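Local coordinates for glycerol-3-phosphate dehydrogenase [NAD(P)+] (Coxiella burnetii, PDB 3K96), which probably catalyses the NAD(P)H-dependent reduction of dihydroxyacetone phosphate to sn-glycerol 3-phosphate, the key precursor for phospholipid synthesis, at residues A[66-69]-A[73-76]; A[79-84]-A[168-173]; A[108-113]-A[307-312]; A[292-297]-A[333-338]. All blocks are in the same frame, centred on the assembly; numbering follows the deposited sequence. Where two conformers were deposited one is given.

Interaction 1. Residues A[66-69]-A[73-76]; sequences DEMQ and VNNR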
loop_
_atom_site.group_PDB
_atom_site.type_symbol
_atom_site.label_atom_id
_atom_site.label_comp_id
_atom_site.label_asym_id
_atom_site.label_seq_id
_atom_site.Cartn_x
_atom_site.Cartn_y
_atom_site.Cartn_z
ATOM N N ASP A 66 20.473 -18.094 -28.397
ATOM C CA ASP A 66 21.505 -19.147 -28.449
ATOM C C ASP A 66 21.771 -19.708 -27.040
ATOM O O ASP A 66 21.835 -20.933 -26.832
ATOM C CB ASP A 66 22.792 -18.584 -29.062
ATOM C CG ASP A 66 22.654 -18.317 -30.542
ATOM O OD1 ASP A 66 21.921 -19.089 -31.210
ATOM O OD2 ASP A 66 23.283 -17.361 -31.050
ATOM N N GLU A 67 21.896 -18.797 -26.074
ATOM C CA GLU A 67 22.104 -19.169 -24.682
ATOM C C GLU A 67 20.970 -20.049 -24.172
ATOM O O GLU A 67 21.220 -21.095 -23.589
ATOM C CB GLU A 67 22.216 -17.918 -23.812
ATOM C CG GLU A 67 23.450 -17.095 -24.101
ATOM C CD GLU A 67 23.434 -15.747 -23.403
ATOM O OE1 GLU A 67 22.608 -15.551 -22.478
ATOM O OE2 GLU A 67 24.248 -14.880 -23.789
ATOM N N MET A 68 19.725 -19.628 -24.398
ATOM C CA MET A 68 18.570 -20.415 -23.959
ATOM C C MET A 68 18.439 -21.768 -24.679
ATOM O O MET A 68 18.088 -22.772 -24.064
ATOM C CB MET A 68 17.280 -19.591 -24.110
ATOM C CG MET A 68 17.230 -18.413 -23.143
ATOM S SD MET A 68 15.704 -17.450 -23.154
ATOM C CE MET A 68 15.922 -16.480 -24.655
ATOM N N GLN A 69 18.695 -21.792 -25.980
ATOM C CA GLN A 69 18.602 -23.047 -26.741
ATOM C C GLN A 69 19.640 -24.038 -26.233
ATOM O O GLN A 69 19.322 -25.192 -25.978
ATOM C CB GLN A 69 18.746 -22.795 -28.246
ATOM C CG GLN A 69 17.548 -22.048 -28.842
ATOM C CD GLN A 69 17.637 -21.863 -30.350
ATOM O OE1 GLN A 69 18.698 -22.017 -30.939
ATOM N NE2 GLN A 69 16.508 -21.531 -30.981
ATOM N N VAL A 73 17.424 -22.804 -20.121
ATOM C CA VAL A 73 17.093 -21.930 -19.015
ATOM C C VAL A 73 17.395 -20.514 -19.479
ATOM O O VAL A 73 18.066 -20.315 -20.496
ATOM C CB VAL A 73 17.902 -22.310 -17.730
ATOM C CG1 VAL A 73 19.405 -22.113 -17.955
ATOM C CG2 VAL A 73 17.402 -21.529 -16.480
ATOM N N ASN A 74 16.872 -19.525 -18.764
ATOM C CA ASN A 74 17.146 -18.149 -19.113
ATOM C C ASN A 74 18.073 -17.619 -18.068
ATOM O O ASN A 74 17.625 -17.034 -17.088
ATOM C CB ASN A 74 15.872 -17.320 -19.145
ATOM C CG ASN A 74 16.103 -15.918 -19.657
ATOM O OD1 ASN A 74 17.249 -15.446 -19.770
ATOM N ND2 ASN A 74 15.014 -15.238 -19.985
ATOM N N ASN A 75 19.370 -17.838 -18.268
ATOM C CA ASN A 75 20.351 -17.377 -17.310
ATOM C C ASN A 75 20.483 -15.876 -17.212
ATOM O O ASN A 75 20.729 -15.363 -16.136
ATOM C CB ASN A 75 21.715 -18.036 -17.542
ATOM C CG ASN A 75 21.824 -19.384 -16.859
ATOM O OD1 ASN A 75 21.247 -19.591 -15.792
ATOM N ND2 ASN A 75 22.569 -20.302 -17.457
ATOM N N ARG A 76 20.302 -15.153 -18.302
ATOM C CA ARG A 76 20.415 -13.709 -18.199
ATOM C C ARG A 76 19.382 -13.071 -17.325
ATOM O O ARG A 76 19.698 -12.115 -16.644
ATOM C CB ARG A 76 20.248 -13.016 -19.540
ATOM C CG ARG A 76 21.350 -13.218 -20.483
ATOM C CD ARG A 76 21.194 -12.323 -21.684
ATOM N NE ARG A 76 22.211 -12.675 -22.654
ATOM C CZ ARG A 76 22.397 -12.049 -23.805
ATOM N NH1 ARG A 76 21.630 -11.017 -24.152
ATOM N NH2 ARG A 76 23.360 -12.461 -24.610
HETATM O O HOH W 1 20.470 -16.638 -20.861
#

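Interaction 2. Residues A[79-84]-A[168-173]; sequences PNYPFP and VAANLP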
loop_
_atom_site.group_PDB
_atom_site.type_symbol
_atom_site.label_atom_id
_atom_site.label_comp_id
_atom_site.label_asym_id
_atom_site.label_seq_id
_atom_site.Cartn_x
_atom_site.Cartn_y
_atom_site.Cartn_z
ATOM N N PRO A 79 17.582 -17.021 -13.927
ATOM C CA PRO A 79 18.384 -18.206 -13.671
ATOM C C PRO A 79 17.751 -19.071 -12.602
ATOM O O PRO A 79 16.963 -18.570 -11.789
ATOM C CB PRO A 79 19.725 -17.631 -13.176
ATOM C CG PRO A 79 19.379 -16.293 -12.596
ATOM C CD PRO A 79 18.261 -15.784 -13.495
ATOM N N ASN A 80 18.074 -20.360 -12.652
ATOM C CA ASN A 80 17.619 -21.375 -11.702
ATOM C C ASN A 80 16.218 -21.953 -11.949
ATOM O O ASN A 80 15.706 -22.686 -11.110
ATOM C CB ASN A 80 17.723 -20.862 -10.263
ATOM C CG ASN A 80 19.111 -20.382 -9.920
ATOM O OD1 ASN A 80 19.275 -19.287 -9.389
ATOM N ND2 ASN A 80 20.125 -21.178 -10.256
ATOM N N TYR A 81 15.602 -21.613 -13.075
ATOM C CA TYR A 81 14.283 -22.143 -13.424
ATOM C C TYR A 81 14.304 -22.738 -14.838
ATOM O O TYR A 81 13.930 -22.056 -15.800
ATOM C CB TYR A 81 13.210 -21.051 -13.291
ATOM C CG TYR A 81 13.037 -20.645 -11.863
ATOM C CD1 TYR A 81 12.319 -21.438 -10.993
ATOM C CD2 TYR A 81 13.636 -19.493 -11.364
ATOM C CE1 TYR A 81 12.180 -21.094 -9.669
ATOM C CE2 TYR A 81 13.504 -19.151 -10.043
ATOM C CZ TYR A 81 12.772 -19.961 -9.202
ATOM O OH TYR A 81 12.628 -19.627 -7.884
ATOM N N PRO A 82 14.753 -24.004 -14.962
ATOM C CA PRO A 82 14.836 -24.696 -16.259
ATOM C C PRO A 82 13.507 -24.771 -16.988
ATOM O O PRO A 82 12.441 -24.876 -16.364
ATOM C CB PRO A 82 15.282 -26.121 -15.895
ATOM C CG PRO A 82 15.799 -26.044 -14.485
ATOM C CD PRO A 82 15.059 -24.909 -13.835
ATOM N N PHE A 83 13.585 -24.715 -18.308
ATOM C CA PHE A 83 12.409 -24.791 -19.130
ATOM C C PHE A 83 11.823 -26.203 -19.189
ATOM O O PHE A 83 12.549 -27.161 -19.254
ATOM C CB PHE A 83 12.716 -24.407 -20.586
ATOM C CG PHE A 83 13.198 -22.997 -20.786
ATOM C CD1 PHE A 83 13.050 -22.033 -19.814
ATOM C CD2 PHE A 83 13.656 -22.609 -22.033
ATOM C CE1 PHE A 83 13.460 -20.732 -20.039
ATOM C CE2 PHE A 83 14.042 -21.310 -22.279
ATOM C CZ PHE A 83 13.946 -20.364 -21.278
ATOM N N PRO A 84 10.492 -26.319 -19.163
ATOM C CA PRO A 84 9.880 -27.615 -19.411
ATOM C C PRO A 84 10.040 -27.914 -20.914
ATOM O O PRO A 84 10.382 -27.020 -21.689
ATOM C CB PRO A 84 8.405 -27.395 -19.072
ATOM C CG PRO A 84 8.365 -26.160 -18.267
ATOM C CD PRO A 84 9.533 -25.334 -18.651
ATOM N N VAL A 168 6.785 -15.635 -9.013
ATOM C CA VAL A 168 5.905 -16.386 -9.905
ATOM C C VAL A 168 6.656 -17.659 -10.325
ATOM O O VAL A 168 6.105 -18.743 -10.236
ATOM C CB VAL A 168 5.457 -15.559 -11.119
ATOM C CG1 VAL A 168 4.765 -16.471 -12.201
ATOM C CG2 VAL A 168 4.559 -14.421 -10.653
ATOM N N ALA A 169 7.922 -17.532 -10.714
ATOM C CA ALA A 169 8.715 -18.713 -11.116
ATOM C C ALA A 169 8.794 -19.725 -9.981
ATOM O O ALA A 169 8.785 -20.940 -10.220
ATOM C CB ALA A 169 10.134 -18.314 -11.578
ATOM N N ALA A 170 8.849 -19.219 -8.739
ATOM C CA ALA A 170 8.914 -20.066 -7.562
ATOM C C ALA A 170 7.560 -20.618 -7.191
ATOM O O ALA A 170 7.442 -21.365 -6.240
ATOM C CB ALA A 170 9.540 -19.289 -6.355
ATOM N N ASN A 171 6.534 -20.239 -7.932
ATOM C CA ASN A 171 5.183 -20.722 -7.692
ATOM C C ASN A 171 4.574 -20.246 -6.362
ATOM O O ASN A 171 3.769 -20.947 -5.769
ATOM C CB ASN A 171 5.113 -22.248 -7.787
ATOM C CG ASN A 171 3.697 -22.764 -7.930
ATOM O OD1 ASN A 171 2.886 -22.189 -8.648
ATOM N ND2 ASN A 171 3.404 -23.870 -7.268
ATOM N N LEU A 172 4.973 -19.058 -5.919
ATOM C CA LEU A 172 4.379 -18.429 -4.737
ATOM C C LEU A 172 3.046 -17.764 -5.154
ATOM O O LEU A 172 2.914 -17.319 -6.293
ATOM C CB LEU A 172 5.345 -17.405 -4.150
ATOM C CG LEU A 172 6.595 -18.033 -3.542
ATOM C CD1 LEU A 172 7.639 -16.983 -3.153
ATOM C CD2 LEU A 172 6.249 -18.948 -2.327
ATOM N N PRO A 173 2.048 -17.702 -4.241
ATOM C CA PRO A 173 0.729 -17.137 -4.576
ATOM C C PRO A 173 0.815 -15.737 -5.142
ATOM O O PRO A 173 1.458 -14.847 -4.553
ATOM C CB PRO A 173 -0.021 -17.158 -3.233
ATOM C CG PRO A 173 0.645 -18.222 -2.453
ATOM C CD PRO A 173 2.095 -18.123 -2.827
#

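Interaction 3. Residues A[108-113]-A[307-312]; sequences PSFAFH and GLYNTD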
loop_
_atom_site.group_PDB
_atom_site.type_symbol
_atom_site.label_atom_id
_atom_site.label_comp_id
_atom_site.label_asym_id
_atom_site.label_seq_id
_atom_site.Cartn_x
_atom_site.Cartn_y
_atom_site.Cartn_z
ATOM N N PRO A 108 10.017 -4.186 -22.709
ATOM C CA PRO A 108 9.881 -2.912 -22.022
ATOM C C PRO A 108 9.041 -1.908 -22.828
ATOM O O PRO A 108 8.950 -2.006 -24.057
ATOM C CB PRO A 108 11.329 -2.421 -21.899
ATOM C CG PRO A 108 12.142 -3.649 -21.914
ATOM C CD PRO A 108 11.424 -4.554 -22.911
ATOM N N SER A 109 8.452 -0.932 -22.144
ATOM C CA SER A 109 7.622 0.056 -22.811
ATOM C C SER A 109 8.370 0.830 -23.904
ATOM O O SER A 109 7.783 1.181 -24.939
ATOM C CB SER A 109 6.996 1.006 -21.782
ATOM O OG SER A 109 7.977 1.607 -20.972
ATOM N N PHE A 110 9.666 1.053 -23.706
ATOM C CA PHE A 110 10.455 1.767 -24.689
ATOM C C PHE A 110 10.752 0.929 -25.925
ATOM O O PHE A 110 11.285 1.454 -26.875
ATOM C CB PHE A 110 11.767 2.342 -24.087
ATOM C CG PHE A 110 12.615 1.328 -23.336
ATOM C CD1 PHE A 110 13.439 0.429 -24.019
ATOM C CD2 PHE A 110 12.622 1.305 -21.941
ATOM C CE1 PHE A 110 14.245 -0.486 -23.319
ATOM C CE2 PHE A 110 13.416 0.410 -21.244
ATOM C CZ PHE A 110 14.221 -0.508 -21.935
ATOM N N ALA A 111 10.437 -0.365 -25.906
ATOM C CA ALA A 111 10.631 -1.210 -27.096
ATOM C C ALA A 111 9.303 -1.668 -27.724
ATOM O O ALA A 111 9.289 -2.321 -28.771
ATOM C CB ALA A 111 11.476 -2.421 -26.743
ATOM N N PHE A 112 8.186 -1.308 -27.109
ATOM C CA PHE A 112 6.875 -1.760 -27.579
ATOM C C PHE A 112 6.614 -1.321 -29.010
ATOM O O PHE A 112 6.254 -2.152 -29.873
ATOM C CB PHE A 112 5.785 -1.239 -26.629
ATOM C CG PHE A 112 4.468 -1.947 -26.761
ATOM C CD1 PHE A 112 4.229 -3.114 -26.055
ATOM C CD2 PHE A 112 3.462 -1.432 -27.571
ATOM C CE1 PHE A 112 3.020 -3.771 -26.142
ATOM C CE2 PHE A 112 2.252 -2.085 -27.673
ATOM C CZ PHE A 112 2.025 -3.262 -26.950
ATOM N N HIS A 113 6.778 -0.028 -29.272
ATOM C CA HIS A 113 6.585 0.493 -30.624
ATOM C C HIS A 113 7.363 -0.328 -31.666
ATOM O O HIS A 113 6.801 -0.772 -32.667
ATOM C CB HIS A 113 7.025 1.948 -30.701
ATOM C CG HIS A 113 6.982 2.518 -32.083
ATOM N ND1 HIS A 113 8.087 2.560 -32.904
ATOM C CD2 HIS A 113 5.964 3.061 -32.791
ATOM C CE1 HIS A 113 7.754 3.114 -34.060
ATOM N NE2 HIS A 113 6.470 3.421 -34.017
ATOM N N GLY A 307 11.527 3.229 -15.495
ATOM C CA GLY A 307 10.978 4.378 -14.783
ATOM C C GLY A 307 11.270 5.743 -15.354
ATOM O O GLY A 307 10.402 6.620 -15.322
ATOM N N LEU A 308 12.487 5.959 -15.836
ATOM C CA LEU A 308 12.833 7.277 -16.409
ATOM C C LEU A 308 12.013 7.501 -17.694
ATOM O O LEU A 308 11.420 8.550 -17.887
ATOM C CB LEU A 308 14.330 7.430 -16.698
ATOM C CG LEU A 308 15.291 7.435 -15.513
ATOM C CD1 LEU A 308 15.382 6.045 -14.926
ATOM C CD2 LEU A 308 16.660 7.880 -15.970
ATOM N N TYR A 309 11.991 6.494 -18.556
ATOM C CA TYR A 309 11.194 6.549 -19.776
ATOM C C TYR A 309 9.726 6.747 -19.419
ATOM O O TYR A 309 9.071 7.607 -20.002
ATOM C CB TYR A 309 11.386 5.262 -20.574
ATOM C CG TYR A 309 10.763 5.264 -21.935
ATOM C CD1 TYR A 309 11.381 5.913 -23.006
ATOM C CD2 TYR A 309 9.600 4.551 -22.180
ATOM C CE1 TYR A 309 10.812 5.885 -24.288
ATOM C CE2 TYR A 309 9.029 4.513 -23.446
ATOM C CZ TYR A 309 9.630 5.180 -24.493
ATOM O OH TYR A 309 9.050 5.125 -25.744
ATOM N N ASN A 310 9.200 5.970 -18.474
ATOM C CA ASN A 310 7.813 6.145 -18.056
ATOM C C ASN A 310 7.560 7.596 -17.613
ATOM O O ASN A 310 6.534 8.163 -17.938
ATOM C CB ASN A 310 7.417 5.282 -16.844
ATOM C CG ASN A 310 7.408 3.775 -17.102
ATOM O OD1 ASN A 310 7.406 3.006 -16.130
ATOM N ND2 ASN A 310 7.395 3.342 -18.365
ATOM N N THR A 311 8.476 8.158 -16.815
ATOM C CA THR A 311 8.316 9.509 -16.289
ATOM C C THR A 311 8.209 10.493 -17.442
ATOM O O THR A 311 7.309 11.342 -17.487
ATOM C CB THR A 311 9.506 9.938 -15.373
ATOM O OG1 THR A 311 9.635 9.036 -14.278
ATOM C CG2 THR A 311 9.303 11.341 -14.805
ATOM N N ASP A 312 9.109 10.358 -18.395
ATOM C CA ASP A 312 9.113 11.270 -19.540
ATOM C C ASP A 312 7.849 11.170 -20.369
ATOM O O ASP A 312 7.300 12.195 -20.773
ATOM C CB ASP A 312 10.349 11.016 -20.411
ATOM C CG ASP A 312 11.635 11.383 -19.697
ATOM O OD1 ASP A 312 11.548 12.118 -18.668
ATOM O OD2 ASP A 312 12.723 10.940 -20.157
#

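Interaction 4. Residues A[292-297]-A[333-338]; sequences VDKKEA and RILHED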
loop_
_atom_site.group_PDB
_atom_site.type_symbol
_atom_site.label_atom_id
_atom_site.label_comp_id
_atom_site.label_asym_id
_atom_site.label_seq_id
_atom_site.Cartn_x
_atom_site.Cartn_y
_atom_site.Cartn_z
ATOM N N VAL A 292 23.535 9.848 -5.461
ATOM C CA VAL A 292 24.143 9.334 -6.695
ATOM C C VAL A 292 23.529 10.024 -7.890
ATOM O O VAL A 292 22.335 10.300 -7.906
ATOM C CB VAL A 292 23.910 7.809 -6.835
ATOM C CG1 VAL A 292 24.643 7.242 -8.061
ATOM C CG2 VAL A 292 24.367 7.063 -5.572
ATOM N N ASP A 293 24.345 10.327 -8.896
ATOM C CA ASP A 293 23.852 10.942 -10.114
ATOM C C ASP A 293 23.121 9.890 -10.950
ATOM O O ASP A 293 23.490 8.722 -10.951
ATOM C CB ASP A 293 25.003 11.584 -10.900
ATOM C CG ASP A 293 24.584 12.029 -12.276
ATOM O OD1 ASP A 293 24.226 13.222 -12.424
ATOM O OD2 ASP A 293 24.543 11.179 -13.190
ATOM N N LYS A 294 22.088 10.313 -11.666
ATOM C CA LYS A 294 21.262 9.379 -12.419
ATOM C C LYS A 294 22.036 8.473 -13.384
ATOM O O LYS A 294 21.663 7.329 -13.577
ATOM C CB LYS A 294 20.121 10.107 -13.147
ATOM C CG LYS A 294 20.543 11.070 -14.273
ATOM C CD LYS A 294 19.303 11.582 -15.036
ATOM C CE LYS A 294 19.640 12.661 -16.077
ATOM N NZ LYS A 294 20.281 13.826 -15.396
ATOM N N LYS A 295 23.114 8.983 -13.968
ATOM C CA LYS A 295 23.901 8.215 -14.910
ATOM C C LYS A 295 24.619 7.061 -14.225
ATOM O O LYS A 295 24.539 5.900 -14.668
ATOM C CB LYS A 295 24.934 9.115 -15.579
ATOM C CG LYS A 295 25.814 8.398 -16.609
ATOM C CD LYS A 295 26.801 9.396 -17.252
ATOM C CE LYS A 295 27.629 8.760 -18.366
ATOM N NZ LYS A 295 28.624 9.755 -18.932
ATOM N N GLU A 296 25.340 7.382 -13.153
ATOM C CA GLU A 296 26.068 6.366 -12.434
ATOM C C GLU A 296 25.099 5.359 -11.820
ATOM O O GLU A 296 25.391 4.162 -11.819
ATOM C CB GLU A 296 26.984 6.955 -11.358
ATOM C CG GLU A 296 27.781 5.868 -10.647
ATOM C CD GLU A 296 28.862 6.391 -9.711
ATOM O OE1 GLU A 296 28.849 7.608 -9.375
ATOM O OE2 GLU A 296 29.705 5.548 -9.296
ATOM N N ALA A 297 23.940 5.831 -11.351
ATOM C CA ALA A 297 22.960 4.928 -10.724
ATOM C C ALA A 297 22.463 3.877 -11.701
ATOM O O ALA A 297 22.279 2.711 -11.332
ATOM C CB ALA A 297 21.793 5.689 -10.129
ATOM N N ARG A 333 11.604 16.806 -12.804
ATOM C CA ARG A 333 12.500 17.914 -12.466
ATOM C C ARG A 333 13.822 17.386 -11.910
ATOM O O ARG A 333 14.891 17.910 -12.210
ATOM C CB ARG A 333 11.857 18.856 -11.434
ATOM C CG ARG A 333 10.568 19.552 -11.862
ATOM C CD ARG A 333 9.997 20.414 -10.701
ATOM N NE ARG A 333 10.846 21.564 -10.423
ATOM C CZ ARG A 333 10.819 22.299 -9.310
ATOM N NH1 ARG A 333 10.015 22.003 -8.275
ATOM N NH2 ARG A 333 11.656 23.311 -9.219
ATOM N N ILE A 334 13.744 16.336 -11.103
ATOM C CA ILE A 334 14.929 15.744 -10.526
ATOM C C ILE A 334 15.817 15.194 -11.636
ATOM O O ILE A 334 17.037 15.345 -11.614
ATOM C CB ILE A 334 14.541 14.648 -9.517
ATOM C CG1 ILE A 334 13.961 15.304 -8.264
ATOM C CG2 ILE A 334 15.742 13.804 -9.128
ATOM C CD1 ILE A 334 13.363 14.337 -7.269
ATOM N N LEU A 335 15.196 14.580 -12.634
ATOM C CA LEU A 335 15.945 13.974 -13.736
ATOM C C LEU A 335 16.488 14.959 -14.757
ATOM O O LEU A 335 17.613 14.811 -15.240
ATOM C CB LEU A 335 15.032 12.994 -14.510
ATOM C CG LEU A 335 14.472 11.758 -13.810
ATOM C CD1 LEU A 335 13.613 10.906 -14.765
ATOM C CD2 LEU A 335 15.596 10.919 -13.255
ATOM N N HIS A 336 15.689 15.965 -15.096
ATOM C CA HIS A 336 16.055 16.872 -16.178
ATOM C C HIS A 336 16.345 18.323 -15.802
ATOM O O HIS A 336 16.869 19.054 -16.622
ATOM C CB HIS A 336 14.948 16.840 -17.249
ATOM C CG HIS A 336 14.610 15.461 -17.727
ATOM N ND1 HIS A 336 15.447 14.733 -18.542
ATOM C CD2 HIS A 336 13.518 14.681 -17.518
ATOM C CE1 HIS A 336 14.896 13.555 -18.802
ATOM N NE2 HIS A 336 13.727 13.497 -18.186
ATOM N N GLU A 337 16.056 18.741 -14.575
ATOM C CA GLU A 337 16.291 20.150 -14.195
ATOM C C GLU A 337 17.234 20.284 -13.014
ATOM O O GLU A 337 17.289 21.326 -12.369
ATOM C CB GLU A 337 14.970 20.841 -13.897
ATOM C CG GLU A 337 14.017 20.803 -15.086
ATOM C CD GLU A 337 12.718 21.523 -14.821
ATOM O OE1 GLU A 337 12.602 22.258 -13.804
ATOM O OE2 GLU A 337 11.805 21.345 -15.637
ATOM N N ASP A 338 17.950 19.205 -12.730
ATOM C CA ASP A 338 18.946 19.162 -11.666
ATOM C C ASP A 338 18.368 19.483 -10.274
ATOM O O ASP A 338 19.104 19.902 -9.394
ATOM C CB ASP A 338 20.078 20.139 -12.009
ATOM C CG ASP A 338 21.343 19.876 -11.228
ATOM O OD1 ASP A 338 21.688 18.690 -11.013
ATOM O OD2 ASP A 338 22.016 20.876 -10.856
HETATM O O HOH W 2 19.736 14.439 -13.026
#

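Interaction 1. Residues A[66-69]-A[73-76]
A salt bridge between E67 and R76, with M68 packed on N74 beside it, folds the loop 73-76 back against the end of helix 62-71. R76 grips the carboxylate side-on with two nitrogens. Its NE gives a hydrogen bond to E67 OE1 at 2.9 Å, bent to 134° at the hydrogen. Its NH2 reaches E67 OE2 at 2.7 Å and is straighter. OE2 lies in the guanidinium plane, but NH2 comes from above the carboxylate plane. The carboxylate and guanidinium planes are 59° apart. A water ties the same carboxylate to the loop backbone, giving to E67 OE1 and accepting from R76 N. D63 and E61 also bind the guanidinium, so the arginine is held by three acids. The contact lies in the Rossmann-type nucleotide-binding domain, where helix 62-71 connects strand 55-58 to this loop. M68 CG rests 3.4 Å from V73 O, and M68 SD lies 3.8 Å from N74 CG. N74 CG stands anti to the backbone N (chi1 -174°), alongside the methionine. The buried N74 amide is bonded by T42, the A37 carbonyl, H64 and Y77 N, close to the glycine-rich turn.

Interaction 2. Residues A[79-84]-A[168-173]
Y81 CG lies anti to its own carbonyl carbon (chi1 -67°), and chi2 of -78° turns the ring so that one face meets A169 at the end of helix 165-169. The A169 methyl lies over the middle of the ring. A169 CB stands 3.6 Å from the centroid of the Y81 ring, only 6° off the ring normal. This is a CH-pi contact. The nearest ring atoms to the methyl, CG and CD2 of Y81, are both 3.7 Å from A169 CB. On the same face, toward the CD1-CE1 rim, the A169 carbonyl oxygen comes in, with A169 O 3.4 Å from Y81 CE1. The same oxygen takes a hydrogen bond from R50, whose side chain packs on Y81, as does L46 of helix 39-49. The phenol end reaches further, to the next residue. Y81 OH lies 3.5 Å from A170 CB, a van der Waals contact. No hydrogen bond joins the two segments. Helix 165-169 runs out here, and N171 is the first residue off the helical path, with positive phi. N171 N bonds to V168 O at 2.8 Å. The second subunit packs on V168, L172 and P173. A165, a predicted NADPH-binding residue, lies one turn before A169. The arrangement is a tyrosine ring from a loop of the Rossmann-type domain, laid on the C-terminal turn of a helix that closes with a Schellman motif.

Interaction 3. Residues A[108-113]-A[307-312]
Aromatic contacts between F110 and Y309 carry most of this contact. F110 CB sits over the centre of the Y309 ring, 3.4 Å from its centroid, a CH-pi contact. F110 CA follows over the same face, 3.3 Å from Y309 CE2. The F110 ring turns its edge toward the Y309 face, with planes at 81° and centroids 5.8 Å apart. This is an edge-to-face pair. F110 CG lies between the backbone N and the carbonyl carbon (chi1 52°), which sets its ring beside P108. P108 CB covers one face of that ring. The polar contacts are on the S109 side. S109 OG lies at the edge of the Y309 ring, 3.6 Å from Y309 CD2, and 3.2 Å from N310 ND2. E306, a predicted NADPH-binding residue, accepts from S109 N. The two helical segments run at 68° to each other, with axes 10.6 Å apart. They join the N-terminal Rossmann-type domain to the helical C-terminal domain. This is consistent with a position at the cleft between the two domains, near the predicted coenzyme residue E306 and the predicted substrate residue N281.

Interaction 4. Residues A[292-297]-A[333-338]
K294 NZ donates a hydrogen bond to the backbone oxygen of L335 at 2.8 Å. It arrives in the carbonyl plane, with a C=O...N angle of 157°. The lysine chain lies close to the same carbonyl, K294 CE being 3.1 Å from L335 O. K294 CD is farther off, 4.2 Å from L335 CD2. A water close to K294 NZ gives to I334 O and would link the ammonium group to that carbonyl, though its distance to NZ is short and doubtful. A chi1 of 66° folds the K294 chain over its own backbone; it then runs extended and bends at its last torsion to bring NZ in. F284 of helix 280-290 packs on the lysine chain. K294 is the first residue of helix 294-301. D293 caps that helix, its OD2 accepting from K295 N at 2.7 Å. On the other segment, E337 leaves the helical path right after H336. H336 NE2 is held by D312 of helix 307-320. The carbonyls at a helix C-terminus carry partial negative charge. A lysine there is consistent with a favourable charge-dipole interaction, and its ammonium group gives L335 O a donor at the helix end.

Overall arrangement
From the N terminus, interaction 1 closes a short loop straight after helix 62-71. Interaction 2 opens a few residues on and reaches across to helix 165-169. The two are in series but touch, as V73, N74 and M68 pack on Y81, P79 and F83. Both lie in the Rossmann-type domain. Interaction 3 starts inside the span of interaction 2 and crosses it, reaching to helix 307-320 of the C-terminal domain. Interaction 4 lies in that helical domain and crosses interaction 3 in turn. They meet through L308 on L335. Interactions 2 and 4 are the widest apart, with centres about 35 Å from each other.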